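PDB 4EVS: putative ABC transporter subunit, substrate-binding component from Rhodopseudomonas palustris, which probably serves as the periplasmic solute-binding component of an ABC importer, capturing 4-hydroxybenzoate and related aromatic acids for uptake. Local coordinates for residues A[175-187]-A[200-214]. Residues are numbered along the deposited sequence; the frame is centred on the assembly and turned at random.
Sequences RMPLATTDFGPIM and TFLPAGPPTLGFVKA. With PHB (p-hydroxybenzoic acid), chain I; SO4 (sulfate ion), chain F.
F183 sets one ring face over F211 N, with CD2 3.5 Å from G210 C. G210 suits this place, as a CB there would clash with the ring. F211 turns a ring edge toward the same face in an offset edge-to-face pair, planes at 73°, and its CB makes a CH-pi contact. With CG anti to the backbone N (chi1 -174°), the F211 ring is brought under M187, whose CE sits 3.4 Å from its centroid, over one face; T200 OG1, hydrogen-bonded to A145 O, lies on the opposite face, and M176 SE meets the edge, a Met-aromatic contact. The flexible methionine side chain fits both approaches, selenium here replacing its sulfur. M176 CE continues to L202 CD2 at 3.6 Å, and A214 CB meets F183 CB. Replacing F183 by alanine is likely to leave a gap over G210 and F211 without its aromatic mate. In the second shell, D182 OD1 accepts from G184 N, capping helix 184-193. L178 CD2 packs on P203 CG, whose own ring borders the ligand; in the loop after strand 197-201, A204 N donates to PHB O4. No hydrogen bond joins the segments; apolar and aromatic packing unites two successive strand-to-helix connections, whose strands flank strand 141-147.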
loop_
_atom_site.group_PDB
_atom_site.type_symbol
_atom_site.label_atom_id
_atom_site.label_comp_id
_atom_site.label_asym_id
_atom_site.label_seq_id
_atom_site.Cartn_x
_atom_site.Cartn_y
_atom_site.Cartn_z
ATOM N N ARG A 175 18.322 9.733 0.923
ATOM C CA ARG A 175 17.875 8.496 0.313
ATOM C C ARG A 175 18.719 7.360 0.850
ATOM O O ARG A 175 19.924 7.282 0.546
ATOM C CB ARG A 175 17.967 8.573 -1.209
ATOM C CG ARG A 175 17.070 9.658 -1.839
ATOM C CD ARG A 175 17.213 9.739 -3.371
ATOM N NE ARG A 175 16.363 10.789 -3.920
ATOM C CZ ARG A 175 16.223 11.050 -5.214
ATOM N NH1 ARG A 175 16.872 10.326 -6.111
ATOM N NH2 ARG A 175 15.409 12.030 -5.606
HETATM N N MSE A 176 18.071 6.453 1.609
HETATM C CA MSE A 176 18.719 5.335 2.291
HETATM C C MSE A 176 18.646 4.120 1.420
HETATM O O MSE A 176 17.540 3.684 1.101
HETATM C CB MSE A 176 17.987 5.031 3.594
HETATM C CG MSE A 176 18.007 6.201 4.556
HETATM SE SE MSE A 176 16.882 5.909 6.150
HETATM C CE MSE A 176 15.160 5.768 5.211
ATOM N N PRO A 177 19.792 3.519 1.078
ATOM C CA PRO A 177 19.685 2.271 0.318
ATOM C C PRO A 177 18.778 1.262 1.038
ATOM O O PRO A 177 18.738 1.207 2.272
ATOM C CB PRO A 177 21.123 1.767 0.261
ATOM C CG PRO A 177 21.947 3.048 0.380
ATOM C CD PRO A 177 21.184 3.943 1.305
ATOM N N LEU A 178 18.038 0.484 0.278
ATOM C CA LEU A 178 17.217 -0.554 0.895
ATOM C C LEU A 178 17.982 -1.556 1.746
ATOM O O LEU A 178 17.410 -2.174 2.661
ATOM C CB LEU A 178 16.433 -1.321 -0.165
ATOM C CG LEU A 178 15.127 -0.765 -0.633
ATOM C CD1 LEU A 178 14.511 -1.720 -1.694
ATOM C CD2 LEU A 178 14.148 -0.580 0.531
ATOM N N ALA A 179 19.262 -1.737 1.448
ATOM C CA ALA A 179 20.139 -2.581 2.265
ATOM C C ALA A 179 20.427 -2.028 3.658
ATOM O O ALA A 179 21.084 -2.699 4.461
ATOM C CB ALA A 179 21.476 -2.788 1.528
ATOM N N THR A 180 19.997 -0.800 3.936
ATOM C CA THR A 180 20.253 -0.179 5.252
ATOM C C THR A 180 19.546 -0.929 6.396
ATOM O O THR A 180 18.323 -1.080 6.398
ATOM C CB THR A 180 19.787 1.291 5.292
ATOM O OG1 THR A 180 20.411 2.028 4.237
ATOM C CG2 THR A 180 20.128 1.950 6.634
ATOM N N THR A 181 20.327 -1.368 7.372
ATOM C CA THR A 181 19.819 -2.000 8.580
ATOM C C THR A 181 20.244 -1.224 9.832
ATOM O O THR A 181 19.567 -1.310 10.869
ATOM C CB THR A 181 20.318 -3.453 8.692
ATOM O OG1 THR A 181 21.726 -3.434 8.860
ATOM C CG2 THR A 181 19.919 -4.264 7.461
ATOM N N ASP A 182 21.337 -0.461 9.767
ATOM C CA ASP A 182 21.788 0.331 10.891
ATOM C C ASP A 182 21.293 1.760 10.753
ATOM O O ASP A 182 21.824 2.528 9.940
ATOM C CB ASP A 182 23.336 0.322 10.939
ATOM C CG ASP A 182 23.911 1.134 12.068
ATOM O OD1 ASP A 182 23.124 1.649 12.891
ATOM O OD2 ASP A 182 25.175 1.242 12.127
ATOM N N PHE A 183 20.275 2.109 11.543
ATOM C CA PHE A 183 19.655 3.450 11.418
ATOM C C PHE A 183 20.228 4.465 12.394
ATOM O O PHE A 183 19.830 5.614 12.380
ATOM C CB PHE A 183 18.126 3.352 11.539
ATOM C CG PHE A 183 17.501 2.567 10.421
ATOM C CD1 PHE A 183 17.338 3.137 9.179
ATOM C CD2 PHE A 183 17.119 1.240 10.590
ATOM C CE1 PHE A 183 16.781 2.402 8.132
ATOM C CE2 PHE A 183 16.570 0.523 9.522
ATOM C CZ PHE A 183 16.387 1.113 8.321
ATOM N N GLY A 184 21.184 4.030 13.205
ATOM C CA GLY A 184 21.883 4.925 14.140
ATOM C C GLY A 184 22.490 6.128 13.438
ATOM O O GLY A 184 22.228 7.282 13.831
ATOM N N PRO A 185 23.249 5.883 12.353
ATOM C CA PRO A 185 23.881 7.039 11.709
ATOM C C PRO A 185 22.896 8.034 11.104
ATOM O O PRO A 185 23.162 9.216 11.166
ATOM C CB PRO A 185 24.789 6.403 10.656
ATOM C CG PRO A 185 25.106 5.047 11.218
ATOM C CD PRO A 185 23.874 4.608 11.952
ATOM N N ILE A 186 21.763 7.575 10.553
ATOM C CA ILE A 186 20.800 8.537 10.013
ATOM C C ILE A 186 20.192 9.384 11.154
ATOM O O ILE A 186 19.937 10.570 10.986
ATOM C CB ILE A 186 19.676 7.872 9.137
ATOM C CG1 ILE A 186 18.767 8.946 8.519
ATOM C CG2 ILE A 186 18.860 6.998 9.909
ATOM C CD1 ILE A 186 19.456 9.950 7.551
HETATM N N MSE A 187 19.940 8.779 12.311
HETATM C CA MSE A 187 19.383 9.548 13.426
HETATM C C MSE A 187 20.332 10.636 13.883
HETATM O O MSE A 187 19.906 11.730 14.202
HETATM C CB MSE A 187 19.006 8.655 14.597
HETATM C CG MSE A 187 17.962 7.648 14.266
HETATM SE SE MSE A 187 16.341 8.354 13.345
HETATM C CE MSE A 187 15.837 6.781 12.419
ATOM N N THR A 200 9.177 10.406 6.801
ATOM C CA THR A 200 9.795 9.148 6.343
ATOM C C THR A 200 8.858 8.252 5.567
ATOM O O THR A 200 7.639 8.194 5.852
ATOM C CB THR A 200 10.475 8.362 7.503
ATOM O OG1 THR A 200 11.397 7.389 6.986
ATOM C CG2 THR A 200 9.463 7.680 8.451
ATOM N N PHE A 201 9.480 7.515 4.636
ATOM C CA PHE A 201 8.900 6.311 4.051
ATOM C C PHE A 201 10.005 5.253 3.915
ATOM O O PHE A 201 11.090 5.560 3.404
ATOM C CB PHE A 201 8.290 6.517 2.660
ATOM C CG PHE A 201 8.120 5.222 1.890
ATOM C CD1 PHE A 201 7.026 4.395 2.162
ATOM C CD2 PHE A 201 9.065 4.763 0.993
ATOM C CE1 PHE A 201 6.887 3.193 1.548
ATOM C CE2 PHE A 201 8.888 3.562 0.344
ATOM C CZ PHE A 201 7.821 2.784 0.631
ATOM N N LEU A 202 9.710 4.022 4.341
ATOM C CA LEU A 202 10.423 2.780 3.981
ATOM C C LEU A 202 9.319 1.739 3.746
ATOM O O LEU A 202 8.200 1.878 4.250
ATOM C CB LEU A 202 11.375 2.301 5.093
ATOM C CG LEU A 202 12.277 3.350 5.746
ATOM C CD1 LEU A 202 11.573 4.067 6.878
ATOM C CD2 LEU A 202 13.593 2.689 6.219
ATOM N N PRO A 203 9.622 0.689 2.972
ATOM C CA PRO A 203 8.579 -0.344 2.778
ATOM C C PRO A 203 8.230 -1.018 4.104
ATOM O O PRO A 203 9.140 -1.305 4.912
ATOM C CB PRO A 203 9.232 -1.295 1.791
ATOM C CG PRO A 203 10.669 -1.078 1.924
ATOM C CD PRO A 203 10.860 0.332 2.265
ATOM N N ALA A 204 6.928 -1.216 4.347
ATOM C CA ALA A 204 6.470 -1.813 5.599
ATOM C C ALA A 204 7.123 -3.174 5.782
ATOM O O ALA A 204 7.150 -4.002 4.869
ATOM C CB ALA A 204 4.952 -1.973 5.626
ATOM N N GLY A 205 7.653 -3.376 6.982
ATOM C CA GLY A 205 8.448 -4.547 7.265
ATOM C C GLY A 205 9.586 -4.237 8.186
ATOM O O GLY A 205 9.598 -3.182 8.880
ATOM N N PRO A 206 10.600 -5.110 8.183
ATOM C CA PRO A 206 11.758 -4.799 9.020
ATOM C C PRO A 206 12.345 -3.394 8.873
ATOM O O PRO A 206 12.766 -2.813 9.892
ATOM C CB PRO A 206 12.743 -5.926 8.699
ATOM C CG PRO A 206 11.861 -7.064 8.288
ATOM C CD PRO A 206 10.672 -6.450 7.580
ATOM N N PRO A 207 12.410 -2.842 7.661
ATOM C CA PRO A 207 12.995 -1.478 7.580
ATOM C C PRO A 207 12.225 -0.427 8.399
ATOM O O PRO A 207 12.830 0.433 9.064
ATOM C CB PRO A 207 13.001 -1.204 6.074
ATOM C CG PRO A 207 13.001 -2.565 5.435
ATOM C CD PRO A 207 12.124 -3.384 6.309
ATOM N N THR A 208 10.910 -0.475 8.339
ATOM C CA THR A 208 10.102 0.497 9.058
ATOM C C THR A 208 10.214 0.271 10.572
ATOM O O THR A 208 10.295 1.242 11.347
ATOM C CB THR A 208 8.646 0.539 8.585
ATOM O OG1 THR A 208 8.077 -0.758 8.642
ATOM C CG2 THR A 208 8.508 1.094 7.191
ATOM N N LEU A 209 10.273 -0.981 10.994
ATOM C CA LEU A 209 10.352 -1.275 12.427
ATOM C C LEU A 209 11.721 -0.772 12.936
ATOM O O LEU A 209 11.831 -0.160 14.010
ATOM C CB LEU A 209 10.110 -2.776 12.701
ATOM C CG LEU A 209 10.108 -3.169 14.188
ATOM C CD1 LEU A 209 9.145 -2.255 14.985
ATOM C CD2 LEU A 209 9.812 -4.637 14.354
ATOM N N GLY A 210 12.762 -1.042 12.143
ATOM C CA GLY A 210 14.104 -0.637 12.481
ATOM C C GLY A 210 14.233 0.861 12.558
ATOM O O GLY A 210 14.863 1.387 13.492
ATOM N N PHE A 211 13.680 1.572 11.580
ATOM C CA PHE A 211 13.764 3.034 11.588
ATOM C C PHE A 211 13.062 3.633 12.819
ATOM O O PHE A 211 13.624 4.487 13.522
ATOM C CB PHE A 211 13.176 3.601 10.308
ATOM C CG PHE A 211 13.348 5.094 10.139
ATOM C CD1 PHE A 211 12.457 5.995 10.727
ATOM C CD2 PHE A 211 14.393 5.606 9.379
ATOM C CE1 PHE A 211 12.612 7.362 10.542
ATOM C CE2 PHE A 211 14.528 6.961 9.200
ATOM C CZ PHE A 211 13.625 7.822 9.788
ATOM N N VAL A 212 11.831 3.254 13.054
ATOM C CA VAL A 212 11.057 3.796 14.144
ATOM C C VAL A 212 11.708 3.501 15.490
ATOM O O VAL A 212 11.795 4.385 16.353
ATOM C CB VAL A 212 9.575 3.306 14.092
ATOM C CG1 VAL A 212 8.838 3.726 15.405
ATOM C CG2 VAL A 212 8.895 3.861 12.808
ATOM N N LYS A 213 12.174 2.268 15.689
ATOM C CA LYS A 213 12.810 1.907 16.932
ATOM C C LYS A 213 14.062 2.748 17.156
ATOM O O LYS A 213 14.341 3.156 18.278
ATOM C CB LYS A 213 13.110 0.401 17.019
ATOM C CG LYS A 213 13.484 -0.109 18.416
ATOM C CD LYS A 213 13.568 -1.643 18.474
ATOM C CE LYS A 213 12.219 -2.349 18.339
ATOM N NZ LYS A 213 11.236 -2.043 19.428
ATOM N N ALA A 214 14.838 2.990 16.104
ATOM C CA ALA A 214 16.039 3.860 16.241
ATOM C C ALA A 214 15.693 5.312 16.533
ATOM O O ALA A 214 16.408 5.962 17.273
ATOM C CB ALA A 214 16.917 3.785 15.004
HETATM C "C1'" PHB I . 6.573 -0.407 -3.059
HETATM O "O1'" PHB I . 7.661 -1.003 -3.304
HETATM O "O2'" PHB I . 5.924 0.242 -3.941
HETATM C C1 PHB I . 6.091 -0.400 -1.646
HETATM C C2 PHB I . 6.427 -1.408 -0.781
HETATM C C3 PHB I . 6.002 -1.358 0.536
HETATM C C4 PHB I . 5.160 -0.342 0.989
HETATM C C5 PHB I . 4.765 0.646 0.090
HETATM C C6 PHB I . 5.247 0.609 -1.211
HETATM O O4 PHB I . 4.750 -0.337 2.288
HETATM S S SO4 F . 15.503 11.710 -9.309
HETATM O O1 SO4 F . 16.396 10.642 -8.878
HETATM O O2 SO4 F . 16.177 12.523 -10.329
HETATM O O3 SO4 F . 14.273 11.114 -9.841
HETATM O O4 SO4 F . 15.138 12.571 -8.193
#